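Local coordinates for tRNA(His) guanylyltransferase (Saccharomyces cerevisiae, PDB 5XOX), which catalyses the 3'-5' addition of a single guanosine to the -1 position of tRNA(His), consuming GTP and ATP with the help of magnesium, at residues Y23-I28 with S80-S85; E48-L53 with K115-K120; K52-C57 with S107-L112; I69-G74 with G212-R217; K96-F101 with F130-V135. One frame throughout, in Å; residues are numbered along the deposited sequence.

From the N terminus, strand 23-30 opens the loop that interaction 1 closes at strand 78-83. Helix 48-64 then opens interactions 2 and 3, both closed on helix 94-116; they share Lys52 and Leu53, with interaction 3 inside the span of interaction 2. Strand 69-74 opens interaction 4, the longest closure, which ends on strand 213-216. Interaction 5, between helix 94-116 and strand 130-137, falls within that span and follows interaction 1 in series. Interactions 2, 3 and 4 all cross interaction 1; interactions 4 and 5 each cross interactions 2 and 3. Together they unite one antiparallel sheet with the two helices packed on one of its faces.

Interaction 1 of 5, residues Y23-I28 with S80-S85; sequences YIVVRI and SFILKS
Strands 23-30 and 78-83 run antiparallel, their short axes approaching to 4.6 Å at 160°, and four backbone bonds join Ile24 with Leu83 and Val26 with Phe81, each pair in both directions. The straightest is Leu83 N to Ile24 O at 2.7 Å; Phe81 N reaches Val26 O (2.9 Å) from above the carbonyl plane, while the other three donors lie in the plane of their carbonyls. The non-hydrogen-bonded pairs, Val25 with Ile82 between these and Arg27 with Ser80 beyond them, face helix 140-171. Val25 and Ile82 lie side by side, CG2 of the valine 4.2 Å from CD1 of the isoleucine. Arg27 has CG anti to its backbone N (chi1 -155°), which sets CG 3.5 Å from Ser80 OG. The polar ends look elsewhere: Ser80 OG and Arg27 NE both bond to Tyr146 OH, and Arg27 NH2 forms a salt bridge with Glu13 of the second subunit. On the face of Ile24, Val26, Phe81 and Leu83, Phe81 presents its ring edge to Val26 O, while Ile28 CD1 comes obliquely to Phe81 CE1 at 3.5 Å. At the strand end, Ser85 CB sits over the centre of one face of the Tyr23 ring, a CH-pi contact. These are central strands of the polymerase-like palm characteristic of this family, the first of them leading directly to the magnesium ligands Asp29 and Gly30.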
# COMPACT_ATOMS: atom_id res chain seq x y z
N TYR A 23 -15.99 2.65 7.68
CA TYR A 23 -16.62 3.77 7.02
C TYR A 23 -15.60 4.44 6.13
O TYR A 23 -14.42 4.48 6.45
CB TYR A 23 -17.20 4.77 8.02
CG TYR A 23 -18.25 4.18 8.94
CD1 TYR A 23 -19.58 4.04 8.51
CD2 TYR A 23 -17.91 3.69 10.21
CE1 TYR A 23 -20.54 3.50 9.33
CE2 TYR A 23 -18.87 3.15 11.04
CZ TYR A 23 -20.18 3.06 10.59
OH TYR A 23 -21.15 2.51 11.40
N ILE A 24 -16.06 4.93 4.99
CA ILE A 24 -15.12 5.59 4.12
C ILE A 24 -15.44 7.06 4.07
O ILE A 24 -16.59 7.46 4.18
CB ILE A 24 -15.13 4.99 2.75
CG1 ILE A 24 -15.02 3.48 2.88
CG2 ILE A 24 -13.96 5.49 1.98
CD1 ILE A 24 -14.96 2.70 1.53
N VAL A 25 -14.41 7.88 3.95
CA VAL A 25 -14.63 9.28 3.68
C VAL A 25 -13.98 9.62 2.37
O VAL A 25 -12.82 9.25 2.12
CB VAL A 25 -14.07 10.18 4.75
CG1 VAL A 25 -14.41 11.59 4.40
CG2 VAL A 25 -14.62 9.82 6.13
N VAL A 26 -14.72 10.33 1.53
CA VAL A 26 -14.10 10.91 0.36
C VAL A 26 -14.13 12.40 0.52
O VAL A 26 -15.21 13.00 0.48
CB VAL A 26 -14.78 10.49 -0.94
CG1 VAL A 26 -14.10 11.19 -2.08
CG2 VAL A 26 -14.70 8.97 -1.12
N ARG A 27 -12.95 12.98 0.70
CA ARG A 27 -12.84 14.43 0.87
C ARG A 27 -12.34 15.11 -0.41
O ARG A 27 -11.44 14.61 -1.10
CB ARG A 27 -11.92 14.79 2.04
CG ARG A 27 -12.24 16.16 2.63
CD ARG A 27 -11.17 16.68 3.56
NE ARG A 27 -10.78 15.70 4.57
CZ ARG A 27 -9.54 15.24 4.74
NH1 ARG A 27 -8.55 15.70 3.98
NH2 ARG A 27 -9.29 14.34 5.70
N ILE A 28 -12.94 16.26 -0.71
CA ILE A 28 -12.68 17.02 -1.92
C ILE A 28 -12.22 18.45 -1.61
O ILE A 28 -12.98 19.22 -1.01
CB ILE A 28 -13.93 17.08 -2.77
CG1 ILE A 28 -14.50 15.69 -2.98
CG2 ILE A 28 -13.64 17.71 -4.10
CD1 ILE A 28 -15.66 15.72 -3.95
N SER A 80 -17.00 16.72 2.31
CA SER A 80 -16.67 15.36 2.79
C SER A 80 -17.87 14.40 2.62
O SER A 80 -18.99 14.75 2.95
CB SER A 80 -16.23 15.41 4.27
OG SER A 80 -15.17 16.34 4.49
N PHE A 81 -17.66 13.20 2.07
CA PHE A 81 -18.78 12.27 1.88
C PHE A 81 -18.53 10.95 2.59
O PHE A 81 -17.52 10.27 2.34
CB PHE A 81 -19.00 11.99 0.42
CG PHE A 81 -19.22 13.21 -0.43
CD1 PHE A 81 -18.12 13.94 -0.91
CD2 PHE A 81 -20.50 13.62 -0.78
CE1 PHE A 81 -18.29 15.06 -1.73
CE2 PHE A 81 -20.69 14.72 -1.61
CZ PHE A 81 -19.58 15.45 -2.08
N ILE A 82 -19.44 10.60 3.49
CA ILE A 82 -19.28 9.49 4.39
C ILE A 82 -19.98 8.32 3.79
O ILE A 82 -21.19 8.36 3.59
CB ILE A 82 -19.85 9.78 5.76
CG1 ILE A 82 -19.71 11.25 6.14
CG2 ILE A 82 -19.14 8.97 6.81
CD1 ILE A 82 -18.35 11.65 6.54
N LEU A 83 -19.23 7.27 3.50
CA LEU A 83 -19.77 6.05 2.94
C LEU A 83 -19.92 4.99 4.00
O LEU A 83 -19.04 4.82 4.87
CB LEU A 83 -18.88 5.54 1.82
CG LEU A 83 -18.68 6.46 0.62
CD1 LEU A 83 -18.18 5.65 -0.52
CD2 LEU A 83 -20.00 7.09 0.23
N LYS A 84 -21.05 4.28 3.93
CA LYS A 84 -21.40 3.31 4.96
C LYS A 84 -20.40 2.18 5.06
O LYS A 84 -19.96 1.65 4.04
CB LYS A 84 -22.77 2.72 4.70
CG LYS A 84 -22.91 2.07 3.34
CD LYS A 84 -24.31 1.49 3.14
CE LYS A 84 -24.39 0.53 1.96
NZ LYS A 84 -25.67 -0.21 2.00
N SER A 85 -20.13 1.76 6.29
CA SER A 85 -19.14 0.72 6.61
C SER A 85 -19.28 -0.55 5.76
O SER A 85 -18.35 -1.35 5.66
CB SER A 85 -19.28 0.29 8.07
OG SER A 85 -20.58 -0.26 8.28

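Interaction 2 of 5, residues E48-L53 with K115-K120; sequences ENALKL and KFFPEK
Phe116 and Phe117, at the exit of helix 94-116, press two successive rings against the first turns of helix 48-64, with Asn49 and Leu53 as their main partners. Phe116 loses the most surface. Its CG is anti to the carbonyl carbon (chi1 -70°), and the ring lies flat on the backbone of the other helix: Leu53 CA stands over the centre of one face, 3.4 Å from the ring centroid, in a CH-pi contact. Leu53 CB continues along that face to Phe116 CG at 3.5 Å, and Leu53 CD1 reaches Phe116 CD2 at the rim, 3.6 Å away, the two side chains crossing obliquely. Lys52 adds its CB, 3.6 Å from Phe116 CE1, before its chain bends away toward a long ion pair with Glu48. Phe117 is the first residue to leave helical torsions, and its ring lies nearer the start of helix 48-64. There the end of the ring meets Asn49 CB, 3.6 Å from Phe117 CE1. Leu53 CD2 lies at the ring edge, in plane, 3.8 Å from Phe117 CE2, so the branches of one leucine serve both phenylalanines. Ala50 CB, 4.1 Å from Phe117 CZ, completes the contact. Trp113 and Phe42 also meet the Phe117 ring. No hydrogen bond crosses the interface; it is held by apolar and ring contacts. The pair of aromatic rings thus backs the helix start that borders the GTP pocket, where Leu51, pointing away from Phe116 and Phe117, touches the nucleotide and neighbouring Asp47 binds it.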
# COMPACT_ATOMS: atom_id res chain seq x y z
N GLU A 48 -21.75 33.43 -0.45
CA GLU A 48 -23.02 32.74 -0.37
C GLU A 48 -23.22 31.86 -1.62
O GLU A 48 -23.46 30.64 -1.53
CB GLU A 48 -24.13 33.80 -0.23
CG GLU A 48 -25.59 33.33 -0.17
CD GLU A 48 -26.59 34.49 -0.36
OE1 GLU A 48 -27.20 34.59 -1.46
OE2 GLU A 48 -26.74 35.32 0.57
N ASN A 49 -23.04 32.47 -2.79
CA ASN A 49 -23.29 31.80 -4.06
C ASN A 49 -22.29 30.64 -4.24
O ASN A 49 -22.68 29.53 -4.60
CB ASN A 49 -23.19 32.80 -5.21
CG ASN A 49 -24.38 33.76 -5.24
OD1 ASN A 49 -25.52 33.34 -5.05
ND2 ASN A 49 -24.10 35.05 -5.45
N ALA A 50 -21.02 30.90 -3.97
CA ALA A 50 -19.98 29.87 -4.06
C ALA A 50 -20.37 28.66 -3.25
O ALA A 50 -20.35 27.52 -3.74
CB ALA A 50 -18.66 30.41 -3.57
N LEU A 51 -20.75 28.93 -2.01
CA LEU A 51 -21.12 27.90 -1.05
C LEU A 51 -22.34 27.09 -1.53
O LEU A 51 -22.36 25.87 -1.41
CB LEU A 51 -21.42 28.53 0.31
CG LEU A 51 -20.29 28.71 1.34
CD1 LEU A 51 -20.01 27.37 2.01
CD2 LEU A 51 -19.02 29.34 0.77
N LYS A 52 -23.33 27.75 -2.10
CA LYS A 52 -24.54 27.05 -2.53
C LYS A 52 -24.30 26.28 -3.84
O LYS A 52 -25.03 25.33 -4.16
CB LYS A 52 -25.70 28.03 -2.71
CG LYS A 52 -26.64 28.17 -1.52
CD LYS A 52 -27.75 29.16 -1.85
CE LYS A 52 -27.23 30.54 -2.27
NZ LYS A 52 -28.33 31.48 -2.65
N LEU A 53 -23.30 26.70 -4.61
CA LEU A 53 -22.87 25.97 -5.79
C LEU A 53 -22.29 24.67 -5.31
O LEU A 53 -22.74 23.57 -5.70
CB LEU A 53 -21.86 26.79 -6.61
CG LEU A 53 -20.87 26.11 -7.55
CD1 LEU A 53 -21.65 25.39 -8.55
CD2 LEU A 53 -20.04 27.16 -8.26
N LYS A 115 -25.44 28.86 -13.43
CA LYS A 115 -26.58 29.19 -12.58
C LYS A 115 -26.13 30.06 -11.45
O LYS A 115 -26.68 31.12 -11.21
CB LYS A 115 -27.30 27.94 -12.04
CG LYS A 115 -28.55 28.27 -11.15
CD LYS A 115 -29.73 27.26 -11.35
CE LYS A 115 -30.43 27.50 -12.73
NZ LYS A 115 -31.61 26.65 -13.09
N PHE A 116 -25.09 29.63 -10.76
CA PHE A 116 -24.70 30.39 -9.58
C PHE A 116 -23.99 31.73 -9.84
O PHE A 116 -24.07 32.65 -9.02
CB PHE A 116 -23.86 29.49 -8.70
CG PHE A 116 -24.66 28.40 -8.07
CD1 PHE A 116 -25.33 28.63 -6.88
CD2 PHE A 116 -24.81 27.18 -8.70
CE1 PHE A 116 -26.08 27.64 -6.29
CE2 PHE A 116 -25.57 26.18 -8.11
CZ PHE A 116 -26.21 26.42 -6.90
N PHE A 117 -23.31 31.87 -10.97
CA PHE A 117 -22.62 33.12 -11.27
C PHE A 117 -22.83 33.65 -12.69
O PHE A 117 -21.93 33.61 -13.53
CB PHE A 117 -21.12 32.97 -11.03
CG PHE A 117 -20.78 32.58 -9.65
CD1 PHE A 117 -20.63 33.54 -8.67
CD2 PHE A 117 -20.61 31.26 -9.31
CE1 PHE A 117 -20.32 33.19 -7.38
CE2 PHE A 117 -20.29 30.90 -8.02
CZ PHE A 117 -20.15 31.87 -7.05
N PRO A 118 -24.02 34.17 -12.94
CA PRO A 118 -24.24 34.80 -14.24
C PRO A 118 -23.34 36.03 -14.38
O PRO A 118 -23.07 36.48 -15.49
CB PRO A 118 -25.72 35.17 -14.19
CG PRO A 118 -26.28 34.34 -13.04
CD PRO A 118 -25.19 34.30 -12.07
N GLU A 119 -22.86 36.54 -13.25
CA GLU A 119 -21.98 37.72 -13.19
C GLU A 119 -20.72 37.59 -14.04
O GLU A 119 -20.54 38.31 -15.02
CB GLU A 119 -21.56 37.99 -11.75
CG GLU A 119 -22.65 37.74 -10.73
CD GLU A 119 -22.64 38.76 -9.61
OE1 GLU A 119 -22.23 39.92 -9.86
OE2 GLU A 119 -23.04 38.40 -8.48
N LYS A 120 -19.82 36.73 -13.59
CA LYS A 120 -18.59 36.46 -14.30
C LYS A 120 -18.52 34.99 -14.71
O LYS A 120 -18.50 34.11 -13.85
CB LYS A 120 -17.38 36.88 -13.44
CG LYS A 120 -16.02 36.52 -14.03
CD LYS A 120 -15.65 37.41 -15.22
CE LYS A 120 -14.37 36.94 -15.92
NZ LYS A 120 -13.12 37.16 -15.14

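Interaction 3 of 5, residues K52-C57 with S107-L112; sequences KLMNAC and SNYVAL
Two sulfur atoms and a leucine methyl converge on a single ring, that of Tyr109. Met54, bent at chi2 and chi3, brings SD obliquely to Tyr109 CE1 at 3.6 Å, a Met-aromatic contact, with its CG at the ring edge in plane. Cys57 SG also approaches obliquely, 4.2 Å from Tyr109 CD1. One face is taken by Leu53 CD2, 3.7 Å from the ring centroid and displaced toward the rim; the two side chains cross at about a right angle. Tyr109 gets there with CG anti to its backbone N (chi1 -159°). The ring thereby lies in the crossing of helices 48-64 and 94-116, whose short axes come within 9.0 Å at 126°, on one face of the palm sheet. An alanine here would probably disturb this crossing, losing the ring that meets Leu53, Met54 and Cys57 together with its contacts to Phe130 and the GTP-binding Phe33. Farther along, Leu112 CB touches Leu53 CD1 at 4.1 Å and its CD1 lies 4.1 Å from Ala56 CB. From the side chain of Asn108 it is CB that meets Cys57 SG, at 3.8 Å; the amide is bonded elsewhere, ND2 to Phe104 O and OD1 to Asn60 ND2.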
# COMPACT_ATOMS: atom_id res chain seq x y z
N LYS A 52 -23.33 27.75 -2.10
CA LYS A 52 -24.54 27.05 -2.53
C LYS A 52 -24.30 26.28 -3.84
O LYS A 52 -25.03 25.33 -4.16
CB LYS A 52 -25.70 28.03 -2.71
CG LYS A 52 -26.64 28.17 -1.52
CD LYS A 52 -27.75 29.16 -1.85
CE LYS A 52 -27.23 30.54 -2.27
NZ LYS A 52 -28.33 31.48 -2.65
N LEU A 53 -23.30 26.70 -4.61
CA LEU A 53 -22.87 25.97 -5.79
C LEU A 53 -22.29 24.67 -5.31
O LEU A 53 -22.74 23.57 -5.70
CB LEU A 53 -21.86 26.79 -6.61
CG LEU A 53 -20.87 26.11 -7.55
CD1 LEU A 53 -21.65 25.39 -8.55
CD2 LEU A 53 -20.04 27.16 -8.26
N MET A 54 -21.31 24.79 -4.42
CA MET A 54 -20.69 23.64 -3.81
C MET A 54 -21.75 22.72 -3.27
O MET A 54 -21.71 21.50 -3.45
CB MET A 54 -19.76 24.11 -2.71
CG MET A 54 -18.50 24.74 -3.28
SD MET A 54 -17.22 23.50 -3.61
CE MET A 54 -17.08 22.74 -1.98
N ASN A 55 -22.74 23.32 -2.65
CA ASN A 55 -23.78 22.51 -2.07
C ASN A 55 -24.57 21.75 -3.14
O ASN A 55 -24.78 20.55 -3.00
CB ASN A 55 -24.67 23.38 -1.20
CG ASN A 55 -24.04 23.64 0.16
OD1 ASN A 55 -22.87 23.31 0.40
ND2 ASN A 55 -24.79 24.30 1.03
N ALA A 56 -24.97 22.42 -4.23
CA ALA A 56 -25.82 21.74 -5.23
C ALA A 56 -25.09 20.55 -5.83
O ALA A 56 -25.72 19.50 -6.14
CB ALA A 56 -26.27 22.71 -6.34
N CYS A 57 -23.77 20.72 -5.98
CA CYS A 57 -22.90 19.67 -6.49
C CYS A 57 -22.94 18.46 -5.58
O CYS A 57 -23.28 17.36 -6.01
CB CYS A 57 -21.47 20.18 -6.62
SG CYS A 57 -21.31 21.58 -7.72
N SER A 107 -17.06 18.19 -12.55
CA SER A 107 -17.98 18.35 -13.66
C SER A 107 -19.16 19.18 -13.20
O SER A 107 -19.52 20.16 -13.85
CB SER A 107 -18.44 17.00 -14.20
OG SER A 107 -19.25 17.14 -15.36
N ASN A 108 -19.75 18.81 -12.06
CA ASN A 108 -20.94 19.50 -11.56
C ASN A 108 -20.70 20.99 -11.22
O ASN A 108 -21.58 21.85 -11.44
CB ASN A 108 -21.49 18.79 -10.33
CG ASN A 108 -22.54 17.79 -10.67
OD1 ASN A 108 -23.73 18.11 -10.70
ND2 ASN A 108 -22.12 16.55 -10.89
N TYR A 109 -19.53 21.28 -10.68
CA TYR A 109 -19.14 22.64 -10.40
C TYR A 109 -19.13 23.46 -11.67
O TYR A 109 -19.79 24.51 -11.76
CB TYR A 109 -17.77 22.63 -9.74
CG TYR A 109 -17.43 23.86 -8.95
CD1 TYR A 109 -17.87 23.96 -7.65
CD2 TYR A 109 -16.60 24.86 -9.45
CE1 TYR A 109 -17.57 25.04 -6.87
CE2 TYR A 109 -16.27 25.96 -8.66
CZ TYR A 109 -16.77 26.04 -7.36
OH TYR A 109 -16.51 27.07 -6.51
N VAL A 110 -18.41 22.96 -12.69
CA VAL A 110 -18.22 23.74 -13.90
C VAL A 110 -19.54 23.91 -14.64
O VAL A 110 -19.81 24.96 -15.22
CB VAL A 110 -17.20 23.11 -14.83
CG1 VAL A 110 -16.87 24.05 -15.98
CG2 VAL A 110 -15.95 22.70 -14.06
N ALA A 111 -20.36 22.87 -14.61
CA ALA A 111 -21.68 22.91 -15.23
C ALA A 111 -22.61 23.96 -14.63
O ALA A 111 -23.14 24.83 -15.36
CB ALA A 111 -22.34 21.54 -15.12
N LEU A 112 -22.80 23.89 -13.30
CA LEU A 112 -23.79 24.71 -12.60
C LEU A 112 -23.26 26.09 -12.23
O LEU A 112 -23.98 26.92 -11.62
CB LEU A 112 -24.28 23.99 -11.34
CG LEU A 112 -24.94 22.62 -11.44
CD1 LEU A 112 -24.81 21.97 -10.10
CD2 LEU A 112 -26.38 22.67 -11.82

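Interaction 4 of 5, residues I69-G74 with G212-R217; sequences IILAFG and GSLVTR
Arg217 clasps a single carbonyl oxygen, Ile69 O, with two nitrogens side-on: NE at 3.1 Å, nearly along the C=O axis, and NH2 at 3.3 Å, above the carbonyl plane. The oxygen lies near the guanidinium plane, and a bend at chi3 turns the group to it. Beyond this clasp, backbone bonds join Ala72 with Val215 and Gly74 with Ser213, each pair in both directions; Ala72 N to Val215 O (2.9 Å) is almost straight, and all four donors lie in the carbonyl planes. Leu71 and Leu214 meet obliquely, tip to tip, their CD1 atoms 3.7 Å apart. Phe73 has CG anti to its backbone N (chi1 173°), which swings the ring along the neighbouring strand until CE1 lies 3.8 Å from Gly212 CA. Gly212 has positive phi, and a side chain there would probably run into the Phe73 ring as it stands. Through this antiparallel pairing, a strand from the C-terminal part of the chain joins the palm sheet beside the hairpin of strands 69-74 and 78-83, whose turn carries the magnesium ligand Asp77. Helix 140-171 covers the face of Leu71 and Phe73, with Leu147 touching both. On the opposite face, Ala72 and Val215 pack against Val62 of helix 48-64, and the same helix supplies Asn55, whose ND2 bonds to Ser213 OG.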
# COMPACT_ATOMS: atom_id res chain seq x y z
N ILE A 69 -24.15 6.33 0.78
CA ILE A 69 -23.78 7.53 1.53
C ILE A 69 -24.68 7.66 2.77
O ILE A 69 -25.90 7.54 2.66
CB ILE A 69 -23.87 8.80 0.65
CG1 ILE A 69 -22.98 8.64 -0.57
CG2 ILE A 69 -23.32 9.99 1.39
CD1 ILE A 69 -22.67 9.91 -1.32
N ILE A 70 -24.07 7.83 3.95
CA ILE A 70 -24.79 8.22 5.16
C ILE A 70 -25.18 9.68 5.02
O ILE A 70 -26.34 10.06 5.23
CB ILE A 70 -23.94 8.02 6.43
CG1 ILE A 70 -23.26 6.66 6.41
CG2 ILE A 70 -24.76 8.14 7.68
CD1 ILE A 70 -21.76 6.75 6.33
N LEU A 71 -24.17 10.48 4.68
CA LEU A 71 -24.31 11.93 4.50
C LEU A 71 -23.01 12.58 4.05
O LEU A 71 -21.97 11.92 3.97
CB LEU A 71 -24.79 12.58 5.80
CG LEU A 71 -23.72 12.46 6.87
CD1 LEU A 71 -22.96 13.75 7.10
CD2 LEU A 71 -24.38 11.96 8.12
N ALA A 72 -23.10 13.88 3.76
CA ALA A 72 -21.97 14.67 3.31
C ALA A 72 -21.92 15.96 4.08
O ALA A 72 -22.97 16.48 4.44
CB ALA A 72 -22.09 14.96 1.86
N PHE A 73 -20.71 16.47 4.34
CA PHE A 73 -20.56 17.77 4.99
C PHE A 73 -19.51 18.66 4.31
O PHE A 73 -18.31 18.37 4.35
CB PHE A 73 -20.17 17.57 6.44
CG PHE A 73 -19.84 18.82 7.14
CD1 PHE A 73 -20.86 19.63 7.63
CD2 PHE A 73 -18.53 19.23 7.30
CE1 PHE A 73 -20.57 20.81 8.28
CE2 PHE A 73 -18.23 20.43 7.96
CZ PHE A 73 -19.26 21.22 8.45
N GLY A 74 -19.97 19.77 3.73
CA GLY A 74 -19.11 20.79 3.15
C GLY A 74 -18.80 22.04 3.99
O GLY A 74 -19.60 22.45 4.85
N GLY A 212 -21.70 25.35 9.18
CA GLY A 212 -21.34 24.48 8.06
C GLY A 212 -22.52 23.90 7.29
O GLY A 212 -23.67 23.97 7.74
N SER A 213 -22.25 23.30 6.12
CA SER A 213 -23.34 22.82 5.26
C SER A 213 -23.47 21.29 5.20
O SER A 213 -22.65 20.58 4.60
CB SER A 213 -23.17 23.38 3.85
OG SER A 213 -23.68 24.70 3.77
N LEU A 214 -24.55 20.77 5.80
CA LEU A 214 -24.73 19.33 5.93
C LEU A 214 -25.82 18.70 5.04
O LEU A 214 -27.01 18.95 5.20
CB LEU A 214 -25.04 18.98 7.36
CG LEU A 214 -25.20 17.47 7.45
CD1 LEU A 214 -24.24 16.91 8.47
CD2 LEU A 214 -26.63 17.00 7.71
N VAL A 215 -25.40 17.83 4.13
CA VAL A 215 -26.35 17.11 3.32
C VAL A 215 -26.63 15.77 3.92
O VAL A 215 -25.72 14.96 4.08
CB VAL A 215 -25.83 16.96 1.93
CG1 VAL A 215 -26.93 16.49 1.00
CG2 VAL A 215 -25.31 18.27 1.49
N THR A 216 -27.88 15.53 4.27
CA THR A 216 -28.23 14.19 4.65
C THR A 216 -28.60 13.61 3.31
O THR A 216 -28.49 14.32 2.32
CB THR A 216 -29.38 14.11 5.65
OG1 THR A 216 -29.75 12.73 5.81
CG2 THR A 216 -30.59 14.89 5.14
N ARG A 217 -29.04 12.35 3.25
CA ARG A 217 -29.56 11.84 2.00
C ARG A 217 -30.64 12.84 1.56
O ARG A 217 -31.34 13.39 2.43
CB ARG A 217 -30.16 10.46 2.17
CG ARG A 217 -29.55 9.66 3.31
CD ARG A 217 -30.03 8.22 3.25
NE ARG A 217 -29.03 7.35 2.65
CZ ARG A 217 -29.18 6.04 2.44
NH1 ARG A 217 -30.33 5.44 2.74
NH2 ARG A 217 -28.19 5.34 1.91

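Interaction 5 of 5, residues K96-F101 with F130-V135; sequences KLATLF and FDSRCV
One hydrogen bond crosses from strand to helix: Ser132 OG donates to Ala98 O at 2.8 Å. The hydroxyl stands above the carbonyl plane, with a C=O...O angle of 107°, so it meets the carbonyl from the side. Ser132 has OG anti to its backbone N (chi1 -179°), which directs it to the helix backbone. An alanine here would lose the hydroxyl and with it this bond, and would probably loosen the hold of the strand on the helix. Ala98 CB, directed at the strand, also lies against the hydroxyl, 3.7 Å from Ser132 OG. The apolar contacts lie beside this bond: Cys134, two residues on and on the same side of the strand, places SG 3.7 Å from Leu97 CB and 4.4 Å from Ala98 CB. Helix 94-116 here runs roughly antiparallel to strand 130-137, an outermost strand of the palm sheet within this chain, their short axes 6.9 Å apart at 150°. Contacts between subunits form a third kind: Thr99 OG1 of the second subunit bonds to Ser132 N, and Ser103 OG of that subunit to Phe130 O. Arg133 points away from the helix and forms salt bridges with Glu13 of the second subunit and a bound phosphate ion.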
# COMPACT_ATOMS: atom_id res chain seq x y z
N LYS A 96 -10.82 4.44 -7.86
CA LYS A 96 -12.16 4.71 -8.37
C LYS A 96 -12.94 5.65 -7.44
O LYS A 96 -13.62 6.56 -7.92
CB LYS A 96 -12.92 3.40 -8.61
CG LYS A 96 -12.48 2.56 -9.86
CD LYS A 96 -13.27 1.24 -9.94
CE LYS A 96 -13.97 0.99 -11.30
NZ LYS A 96 -14.96 -0.17 -11.18
N LEU A 97 -12.85 5.46 -6.13
CA LEU A 97 -13.66 6.29 -5.25
C LEU A 97 -13.26 7.78 -5.25
O LEU A 97 -14.09 8.70 -5.44
CB LEU A 97 -13.61 5.71 -3.85
CG LEU A 97 -14.65 4.62 -3.68
CD1 LEU A 97 -14.40 3.83 -2.43
CD2 LEU A 97 -15.98 5.28 -3.59
N ALA A 98 -11.97 8.00 -5.08
CA ALA A 98 -11.41 9.34 -5.08
C ALA A 98 -11.59 10.04 -6.42
O ALA A 98 -12.18 11.11 -6.50
CB ALA A 98 -9.96 9.27 -4.73
N THR A 99 -11.07 9.41 -7.47
CA THR A 99 -11.09 10.03 -8.80
C THR A 99 -12.49 10.20 -9.34
O THR A 99 -12.78 11.17 -10.02
CB THR A 99 -10.28 9.22 -9.79
OG1 THR A 99 -10.65 7.85 -9.63
CG2 THR A 99 -8.78 9.40 -9.58
N LEU A 100 -13.37 9.26 -9.04
CA LEU A 100 -14.71 9.34 -9.57
C LEU A 100 -15.52 10.42 -8.89
O LEU A 100 -16.24 11.18 -9.57
CB LEU A 100 -15.41 7.99 -9.44
CG LEU A 100 -15.06 7.10 -10.64
CD1 LEU A 100 -15.89 5.85 -10.63
CD2 LEU A 100 -15.19 7.85 -11.96
N PHE A 101 -15.44 10.51 -7.56
CA PHE A 101 -16.21 11.57 -6.90
C PHE A 101 -15.60 12.88 -7.32
O PHE A 101 -16.31 13.84 -7.64
CB PHE A 101 -16.20 11.46 -5.39
CG PHE A 101 -17.03 10.33 -4.87
CD1 PHE A 101 -17.45 9.32 -5.71
CD2 PHE A 101 -17.43 10.29 -3.54
CE1 PHE A 101 -18.20 8.29 -5.24
CE2 PHE A 101 -18.21 9.25 -3.07
CZ PHE A 101 -18.59 8.25 -3.93
N PHE A 130 -10.12 19.88 -8.50
CA PHE A 130 -10.20 19.54 -7.09
C PHE A 130 -9.32 18.32 -6.74
O PHE A 130 -9.31 17.32 -7.46
CB PHE A 130 -11.65 19.23 -6.65
CG PHE A 130 -12.66 20.36 -6.89
CD1 PHE A 130 -12.30 21.55 -7.48
CD2 PHE A 130 -13.93 20.28 -6.32
CE1 PHE A 130 -13.21 22.54 -7.69
CE2 PHE A 130 -14.85 21.31 -6.48
CZ PHE A 130 -14.49 22.44 -7.17
N ASP A 131 -8.61 18.38 -5.62
CA ASP A 131 -7.95 17.19 -5.06
C ASP A 131 -8.98 16.31 -4.37
O ASP A 131 -9.85 16.82 -3.65
CB ASP A 131 -6.86 17.60 -4.08
CG ASP A 131 -6.17 16.42 -3.44
OD1 ASP A 131 -6.80 15.36 -3.32
OD2 ASP A 131 -5.01 16.56 -3.00
N SER A 132 -8.90 15.00 -4.58
CA SER A 132 -9.78 14.08 -3.88
C SER A 132 -8.98 13.01 -3.09
O SER A 132 -7.83 12.70 -3.40
CB SER A 132 -10.73 13.44 -4.86
OG SER A 132 -11.59 12.57 -4.17
N ARG A 133 -9.59 12.47 -2.02
CA ARG A 133 -8.89 11.58 -1.07
C ARG A 133 -9.81 10.58 -0.47
O ARG A 133 -10.99 10.87 -0.25
CB ARG A 133 -8.29 12.36 0.09
CG ARG A 133 -7.29 13.41 -0.32
CD ARG A 133 -7.28 14.53 0.67
NE ARG A 133 -5.93 15.03 0.82
CZ ARG A 133 -5.04 14.50 1.65
NH1 ARG A 133 -5.36 13.46 2.41
NH2 ARG A 133 -3.83 15.01 1.73
N CYS A 134 -9.26 9.43 -0.12
CA CYS A 134 -9.98 8.41 0.66
C CYS A 134 -9.44 8.11 2.07
O CYS A 134 -8.23 7.97 2.27
CB CYS A 134 -10.02 7.11 -0.10
SG CYS A 134 -11.36 7.07 -1.24
N VAL A 135 -10.32 8.00 3.06
CA VAL A 135 -9.86 7.64 4.40
C VAL A 135 -10.72 6.60 5.05
O VAL A 135 -11.95 6.69 4.99
CB VAL A 135 -9.76 8.86 5.33
CG1 VAL A 135 -9.07 8.42 6.61
CG2 VAL A 135 -8.95 10.01 4.68